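Local coordinates for peptidoglycan recognition protein-LC isoform LCx (Drosophila melanogaster, PDB 2F2L) that binds the anhydro-muropeptide tracheal cytotoxin, a diaminopimelate-type peptidoglycan fragment, and probably serves as the extracellular sensing domain of an insect immune receptor, at residues A7-R12 against D62-N67; I97-I102 against L120-G125. One frame throughout, in Å; residues are numbered along the deposited sequence.

Interaction 1 of 2, residues A7-R12 against D62-N67. With MLD (glcnac(beta1-4)-murnac(1,6-anhydro)-L-ala-gamma-D-glu-meso-a2pm-D-ala), chain G.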
loop_
_atom_site.group_PDB
_atom_site.type_symbol
_atom_site.label_atom_id
_atom_site.label_comp_id
_atom_site.label_asym_id
_atom_site.label_seq_id
_atom_site.Cartn_x
_atom_site.Cartn_y
_atom_site.Cartn_z
ATOM N N ALA B 7 -18.833 -13.673 -0.411
ATOM C CA ALA B 7 -18.895 -14.659 0.656
ATOM C C ALA B 7 -17.928 -15.819 0.426
ATOM O O ALA B 7 -17.387 -16.382 1.381
ATOM C CB ALA B 7 -20.321 -15.182 0.805
ATOM N N GLU B 8 -17.719 -16.179 -0.838
ATOM C CA GLU B 8 -16.854 -17.302 -1.175
ATOM C C GLU B 8 -15.370 -17.001 -0.956
ATOM O O GLU B 8 -14.604 -17.927 -0.689
ATOM C CB GLU B 8 -17.134 -17.800 -2.596
ATOM C CG GLU B 8 -18.457 -18.565 -2.682
ATOM C CD GLU B 8 -18.999 -18.721 -4.097
ATOM O OE1 GLU B 8 -20.048 -19.386 -4.251
ATOM O OE2 GLU B 8 -18.404 -18.184 -5.054
ATOM N N TRP B 9 -14.962 -15.732 -1.063
ATOM C CA TRP B 9 -13.595 -15.365 -0.671
ATOM C C TRP B 9 -13.495 -14.834 0.770
ATOM O O TRP B 9 -12.446 -14.361 1.209
ATOM C CB TRP B 9 -12.906 -14.428 -1.686
ATOM C CG TRP B 9 -13.590 -13.178 -2.114
ATOM C CD1 TRP B 9 -14.276 -12.987 -3.276
ATOM C CD2 TRP B 9 -13.552 -11.898 -1.460
ATOM N NE1 TRP B 9 -14.700 -11.689 -3.373
ATOM C CE2 TRP B 9 -14.279 -11.001 -2.262
ATOM C CE3 TRP B 9 -13.002 -11.434 -0.258
ATOM C CZ2 TRP B 9 -14.462 -9.665 -1.906
ATOM C CZ3 TRP B 9 -13.183 -10.110 0.093
ATOM C CH2 TRP B 9 -13.911 -9.243 -0.718
ATOM N N GLY B 10 -14.574 -14.962 1.524
ATOM C CA GLY B 10 -14.547 -14.617 2.940
ATOM C C GLY B 10 -14.684 -13.139 3.253
ATOM O O GLY B 10 -14.329 -12.712 4.344
ATOM N N GLY B 11 -15.233 -12.365 2.319
ATOM C CA GLY B 11 -15.365 -10.918 2.496
ATOM C C GLY B 11 -16.636 -10.496 3.217
ATOM O O GLY B 11 -17.559 -11.291 3.406
ATOM N N ARG B 12 -16.680 -9.227 3.600
ATOM C CA ARG B 12 -17.838 -8.637 4.276
ATOM C C ARG B 12 -18.861 -8.108 3.299
ATOM O O ARG B 12 -18.507 -7.726 2.193
ATOM C CB ARG B 12 -17.400 -7.429 5.080
ATOM C CG ARG B 12 -16.473 -7.720 6.191
ATOM C CD ARG B 12 -16.216 -6.426 6.938
ATOM N NE ARG B 12 -14.896 -5.920 6.649
ATOM C CZ ARG B 12 -14.457 -4.707 6.959
ATOM N NH1 ARG B 12 -15.249 -3.804 7.533
ATOM N NH2 ARG B 12 -13.211 -4.396 6.650
ATOM N N ASP B 62 -18.118 2.165 1.640
ATOM C CA ASP B 62 -19.211 1.258 2.027
ATOM C C ASP B 62 -19.019 -0.217 1.602
ATOM O O ASP B 62 -19.773 -1.105 2.010
ATOM C CB ASP B 62 -20.518 1.806 1.469
ATOM C CG ASP B 62 -20.967 3.085 2.178
ATOM O OD1 ASP B 62 -20.716 3.218 3.401
ATOM O OD2 ASP B 62 -21.601 3.936 1.511
ATOM N N HIS B 63 -17.991 -0.470 0.805
ATOM C CA HIS B 63 -17.683 -1.802 0.312
ATOM C C HIS B 63 -16.312 -1.725 -0.354
ATOM O O HIS B 63 -15.755 -0.632 -0.557
ATOM C CB HIS B 63 -18.749 -2.247 -0.722
ATOM C CG HIS B 63 -18.925 -3.731 -0.841
ATOM N ND1 HIS B 63 -18.011 -4.638 -0.350
ATOM C CD2 HIS B 63 -19.898 -4.466 -1.432
ATOM C CE1 HIS B 63 -18.425 -5.865 -0.613
ATOM N NE2 HIS B 63 -19.570 -5.788 -1.262
ATOM N N ILE B 64 -15.764 -2.873 -0.713
ATOM C CA ILE B 64 -14.603 -2.891 -1.595
ATOM C C ILE B 64 -14.982 -2.087 -2.853
ATOM O O ILE B 64 -16.121 -2.151 -3.339
ATOM C CB ILE B 64 -14.192 -4.325 -1.928
ATOM C CG1 ILE B 64 -12.797 -4.373 -2.531
ATOM C CG2 ILE B 64 -15.206 -4.991 -2.872
ATOM C CD1 ILE B 64 -12.218 -5.755 -2.538
ATOM N N GLY B 65 -14.034 -1.300 -3.338
ATOM C CA GLY B 65 -14.298 -0.282 -4.343
ATOM C C GLY B 65 -14.486 -0.816 -5.744
ATOM O O GLY B 65 -15.173 -0.212 -6.538
ATOM N N TYR B 66 -13.885 -1.956 -6.049
ATOM C CA TYR B 66 -13.945 -2.494 -7.404
ATOM C C TYR B 66 -15.245 -3.255 -7.672
ATOM O O TYR B 66 -15.891 -3.764 -6.765
ATOM C CB TYR B 66 -12.740 -3.390 -7.672
ATOM C CG TYR B 66 -11.396 -2.725 -7.392
ATOM C CD1 TYR B 66 -11.010 -1.576 -8.083
ATOM C CD2 TYR B 66 -10.536 -3.224 -6.410
ATOM C CE1 TYR B 66 -9.780 -0.951 -7.833
ATOM C CE2 TYR B 66 -9.292 -2.619 -6.149
ATOM C CZ TYR B 66 -8.928 -1.482 -6.860
ATOM O OH TYR B 66 -7.719 -0.885 -6.626
ATOM N N ASN B 67 -15.647 -3.322 -8.933
ATOM C CA ASN B 67 -16.718 -4.213 -9.289
ATOM C C ASN B 67 -16.210 -5.650 -9.302
ATOM O O ASN B 67 -16.885 -6.553 -8.794
ATOM C CB ASN B 67 -17.326 -3.779 -10.617
ATOM C CG ASN B 67 -17.980 -2.446 -10.501
ATOM O OD1 ASN B 67 -19.090 -2.384 -9.898
ATOM N ND2 ASN B 67 -17.359 -1.463 -10.945
HETATM C CAA MLD G . 1.597 2.125 -8.460
HETATM C CAB MLD G . 0.329 2.964 -8.463
HETATM O OAC MLD G . -0.619 2.661 -9.176
HETATM N N2 MLD G . 0.352 4.010 -7.642
HETATM C C2 MLD G . -0.736 4.972 -7.509
HETATM C C3 MLD G . -0.125 6.364 -7.691
HETATM O O3 MLD G . 0.505 6.524 -8.978
HETATM C C4 MLD G . -1.155 7.453 -7.409
HETATM O O4 MLD G . -0.464 8.689 -7.411
HETATM C C5 MLD G . -1.772 7.226 -6.025
HETATM C C6 MLD G . -2.924 8.172 -5.640
HETATM O O6 MLD G . -3.222 7.973 -4.227
HETATM O O5 MLD G . -2.364 5.929 -6.028
HETATM C C1 MLD G . -1.382 4.873 -6.138
HETATM O O1 MLD G . -2.046 3.639 -6.046
HETATM C CA4 MLD G . -2.499 3.370 -4.698
HETATM C CA5 MLD G . -1.421 2.973 -3.689
HETATM O OA5 MLD G . -1.609 1.641 -3.102
HETATM C CA6 MLD G . -1.773 3.851 -2.538
HETATM O OA6 MLD G . -2.821 3.159 -1.888
HETATM C CA1 MLD G . -2.881 1.817 -2.457
HETATM C CA2 MLD G . -4.008 1.796 -3.502
HETATM N NAD MLD G . -4.548 0.424 -3.622
HETATM C CAE MLD G . -5.827 0.141 -3.456
HETATM C CAF MLD G . -6.167 -1.328 -3.607
HETATM O OAG MLD G . -6.699 0.977 -3.217
HETATM C CA3 MLD G . -3.499 2.238 -4.872
HETATM O OAH MLD G . -4.589 2.721 -5.735
HETATM C CAI MLD G . -5.056 1.752 -6.704
HETATM C CAJ MLD G . -4.315 1.840 -8.018
HETATM C CAL MLD G . -6.556 1.995 -6.975
HETATM O OAM MLD G . -7.092 1.299 -7.830
HETATM N N MLD G . -7.201 2.924 -6.269
HETATM C CA MLD G . -8.633 3.216 -6.413
HETATM C CB MLD G . -9.350 2.284 -5.430
HETATM C C MLD G . -8.846 4.674 -5.966
HETATM O O MLD G . -8.419 5.055 -4.873
HETATM N NAN MLD G . -9.477 5.439 -6.852
HETATM C CAO MLD G . -9.801 6.863 -6.667
HETATM C CAP MLD G . -9.391 7.703 -7.920
HETATM O OBA MLD G . -9.956 8.794 -8.039
HETATM O OAQ MLD G . -8.567 7.249 -8.750
HETATM C CBB MLD G . -11.316 7.016 -6.578
HETATM C CBC MLD G . -11.948 6.435 -5.325
HETATM C CBD MLD G . -13.455 6.746 -5.341
HETATM O OBE MLD G . -14.062 6.939 -6.396
HETATM N NBF MLD G . -14.031 6.792 -4.159
HETATM C CBG MLD G . -15.463 7.076 -3.999
HETATM C CBH MLD G . -15.753 8.537 -4.396
HETATM O OBI MLD G . -15.023 9.453 -4.022
HETATM N NBJ MLD G . -16.809 8.707 -5.189
HETATM C CBK MLD G . -17.278 10.027 -5.668
HETATM C CBL MLD G . -18.744 10.192 -5.254
HETATM C CBM MLD G . -17.191 10.205 -7.199
HETATM O OBO MLD G . -17.221 9.176 -7.924
HETATM O OBN MLD G . -17.117 11.390 -7.611
HETATM C CBP MLD G . -15.860 6.778 -2.544
HETATM C CBQ MLD G . -17.386 6.667 -2.373
HETATM C CBR MLD G . -17.751 6.220 -0.955
HETATM C CBS MLD G . -19.136 5.574 -0.867
HETATM C CBT MLD G . -19.088 4.178 -1.504
HETATM O OBV MLD G . -18.503 3.292 -0.860
HETATM O OBU MLD G . -19.642 4.027 -2.612
HETATM N NBW MLD G . -20.120 6.412 -1.563
#

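Interaction 2 of 2, residues I97-I102 against L120-G125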
loop_
_atom_site.group_PDB
_atom_site.type_symbol
_atom_site.label_atom_id
_atom_site.label_comp_id
_atom_site.label_asym_id
_atom_site.label_seq_id
_atom_site.Cartn_x
_atom_site.Cartn_y
_atom_site.Cartn_z
ATOM N N ILE B 97 -17.662 -0.017 -15.211
ATOM C CA ILE B 97 -17.267 -1.217 -14.474
ATOM C C ILE B 97 -15.755 -1.111 -14.220
ATOM O O ILE B 97 -14.969 -0.946 -15.160
ATOM C CB ILE B 97 -17.590 -2.493 -15.288
ATOM C CG1 ILE B 97 -19.101 -2.736 -15.321
ATOM C CG2 ILE B 97 -16.886 -3.705 -14.735
ATOM C CD1 ILE B 97 -19.729 -3.030 -13.960
ATOM N N GLY B 98 -15.373 -1.153 -12.944
ATOM C CA GLY B 98 -13.973 -1.121 -12.536
ATOM C C GLY B 98 -13.454 -2.514 -12.206
ATOM O O GLY B 98 -13.949 -3.179 -11.308
ATOM N N ILE B 99 -12.455 -2.946 -12.954
ATOM C CA ILE B 99 -11.811 -4.240 -12.771
ATOM C C ILE B 99 -10.339 -3.986 -12.387
ATOM O O ILE B 99 -9.623 -3.245 -13.068
ATOM C CB ILE B 99 -11.872 -5.066 -14.073
ATOM C CG1 ILE B 99 -13.332 -5.288 -14.493
ATOM C CG2 ILE B 99 -11.138 -6.372 -13.915
ATOM C CD1 ILE B 99 -13.490 -5.752 -15.905
ATOM N N SER B 100 -9.912 -4.556 -11.266
ATOM C CA SER B 100 -8.538 -4.381 -10.803
ATOM C C SER B 100 -7.758 -5.669 -10.943
ATOM O O SER B 100 -8.220 -6.724 -10.492
ATOM C CB SER B 100 -8.516 -3.932 -9.344
ATOM O OG SER B 100 -7.221 -3.439 -9.001
ATOM N N PHE B 101 -6.575 -5.598 -11.552
ATOM C CA PHE B 101 -5.659 -6.748 -11.557
ATOM C C PHE B 101 -4.939 -6.768 -10.217
ATOM O O PHE B 101 -4.383 -5.737 -9.801
ATOM C CB PHE B 101 -4.634 -6.643 -12.685
ATOM C CG PHE B 101 -5.166 -7.055 -14.034
ATOM C CD1 PHE B 101 -6.285 -6.421 -14.586
ATOM C CD2 PHE B 101 -4.535 -8.048 -14.769
ATOM C CE1 PHE B 101 -6.788 -6.799 -15.839
ATOM C CE2 PHE B 101 -5.028 -8.423 -16.034
ATOM C CZ PHE B 101 -6.160 -7.778 -16.566
ATOM N N ILE B 102 -4.975 -7.915 -9.533
ATOM C CA ILE B 102 -4.341 -8.044 -8.234
ATOM C C ILE B 102 -2.838 -8.107 -8.477
ATOM O O ILE B 102 -2.337 -9.025 -9.170
ATOM C CB ILE B 102 -4.819 -9.288 -7.465
ATOM C CG1 ILE B 102 -6.336 -9.252 -7.245
ATOM C CG2 ILE B 102 -4.120 -9.375 -6.110
ATOM C CD1 ILE B 102 -6.892 -10.534 -6.590
ATOM N N LEU B 120 -12.262 -13.181 -20.461
ATOM C CA LEU B 120 -13.487 -13.969 -20.281
ATOM C C LEU B 120 -14.546 -13.197 -19.497
ATOM O O LEU B 120 -15.728 -13.287 -19.785
ATOM C CB LEU B 120 -13.189 -15.299 -19.576
ATOM C CG LEU B 120 -12.429 -16.383 -20.354
ATOM C CD1 LEU B 120 -12.127 -17.550 -19.444
ATOM C CD2 LEU B 120 -13.192 -16.869 -21.600
ATOM N N LEU B 121 -14.106 -12.461 -18.482
ATOM C CA LEU B 121 -15.005 -11.636 -17.690
ATOM C C LEU B 121 -15.716 -10.606 -18.570
ATOM O O LEU B 121 -16.944 -10.480 -18.513
ATOM C CB LEU B 121 -14.221 -10.948 -16.567
ATOM C CG LEU B 121 -14.982 -9.974 -15.681
ATOM C CD1 LEU B 121 -16.173 -10.623 -15.045
ATOM C CD2 LEU B 121 -14.021 -9.439 -14.653
ATOM N N LEU B 122 -14.947 -9.901 -19.400
ATOM C CA LEU B 122 -15.509 -8.897 -20.306
ATOM C C LEU B 122 -16.480 -9.531 -21.313
ATOM O O LEU B 122 -17.556 -8.997 -21.568
ATOM C CB LEU B 122 -14.393 -8.134 -21.028
ATOM C CG LEU B 122 -13.532 -7.271 -20.074
ATOM C CD1 LEU B 122 -12.285 -6.815 -20.742
ATOM C CD2 LEU B 122 -14.306 -6.080 -19.558
ATOM N N GLN B 123 -16.109 -10.675 -21.867
ATOM C CA GLN B 123 -17.014 -11.361 -22.797
ATOM C C GLN B 123 -18.302 -11.815 -22.107
ATOM O O GLN B 123 -19.369 -11.791 -22.703
ATOM C CB GLN B 123 -16.292 -12.503 -23.515
ATOM C CG GLN B 123 -15.347 -11.946 -24.571
ATOM C CD GLN B 123 -14.416 -12.952 -25.163
ATOM O OE1 GLN B 123 -14.663 -14.165 -25.135
ATOM N NE2 GLN B 123 -13.316 -12.452 -25.729
ATOM N N GLU B 124 -18.205 -12.171 -20.830
ATOM C CA GLU B 124 -19.370 -12.586 -20.081
ATOM C C GLU B 124 -20.291 -11.389 -19.854
ATOM O O GLU B 124 -21.503 -11.501 -20.017
ATOM C CB GLU B 124 -18.950 -13.244 -18.767
ATOM C CG GLU B 124 -20.101 -13.758 -17.892
ATOM C CD GLU B 124 -20.591 -15.154 -18.279
ATOM O OE1 GLU B 124 -20.160 -15.712 -19.318
ATOM O OE2 GLU B 124 -21.430 -15.692 -17.533
ATOM N N GLY B 125 -19.718 -10.249 -19.490
ATOM C CA GLY B 125 -20.484 -9.003 -19.350
ATOM C C GLY B 125 -21.276 -8.574 -20.586
ATOM O O GLY B 125 -22.431 -8.143 -20.473
#

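Interaction 1 of 2, residues A7-R12 against D62-N67
Arg12 and His63 mark where the two loops come nearest, their CA atoms 7.9 Å apart. No hydrogen bond joins them. His63 has CG anti to the backbone N (chi1 -154°), which swings its imidazole across, and CE1 comes 3.4 Å from Arg12 O. The carbonyl meets the ring obliquely, a polar approach short of a hydrogen bond. Beside it, the far corner of the Trp9 indole, CH2, rests 4.3 Å from Ile64 CD1, the end of an extended isoleucine, an apolar contact between two buried side chains. Gly11, having no side chain, leaves room for the six-membered ring of Trp9, while Gly10 takes a turn with positive phi. The indole lies against helix 41-58, and its NE1 is satisfied by Glu78 O. Arg12 sends its guanidinium to Asp57.

Segment 62-67 supplies part of the ligand's grip: Asp62 N gives a nearly straight bond (169°) to carboxylate oxygen OBV of MLD, 2.8 Å away, and Tyr66 OH donates to OAM of MLD at 2.6 Å, in the plane of the phenol. The chemistry implies a division of labour, with buried apolar and carbonyl contacts facing segment 7-12 and polar groups presented to the peptidoglycan fragment.

Interaction 2 of 2, residues I97-I102 against L120-G125
The delta methyl of Ile99 meets two leucines of the helix at once: CD1 lies 3.8 Å from Leu122 CD2 and 3.9 Å from Leu121 CD2. Toward Leu121 the approach is tip to tip, the two branches reaching for each other, whereas the Leu122 side chain crosses that of Ile99 obliquely. Dispersion and the exclusion of water are what hold the three together. With CG1 anti to the carbonyl carbon (chi1 -59°) and CD1 then extended, Ile99 projects its longer branch at the helix, spanning a backbone separation of 9.4 Å between its CA and that of Leu121. Leu121 points its CB at the strand; Leu122 starts off to one side, and its end bends nearer.

Ile99 belongs to strand 97-101, which runs parallel to strands 68-70 and 25-32 between which it lies. Helix 112-127 then leads, by way of the short strand 131-132, to strand 135-139, parallel and one strand beyond 25-32, making a beta-alpha-beta crossover of the amidase-like alpha/beta fold. The beta-branched isoleucine suits a strand, and the leucines suit a helix, where Gly125 N bonds to Leu121 O at 3.0 Å.

Further out, Val28, Ile30 and Val70 of the adjoining strands also touch Ile99. Leu122 meets Val28 too, and Leu121 packs on Phe68 and Trp82. On the same side of the strand, Phe101 lies against Gln114, Leu115 and Cys118, extending the apolar interface along the helix. Glu124, partly exposed and taking no part in the contact, forms a salt bridge with Arg127.

Both interactions are buried, but interaction 2 sits in the hydrophobic centre of the domain, whereas interaction 1 lies farther out, between two loops beside helix 41-58 and the ligand. They share no segment, yet they touch: Asn67 N, at the end of 62-67, probably hydrogen-bonds to Gly98 O, 2.9 Å away, just as the chain enters strand 68-70. Tyr66 also packs on Ser100, whose side chain leaves the strand on the face away from the helix. Strand 97-101 thus meets the ligand-binding loop along its edge and through Ser100, and the helix leucines on its other face. Accordingly, interaction 1 mixes aromatic, carbonyl and ligand-directed polar groups, while interaction 2 is wholly aliphatic.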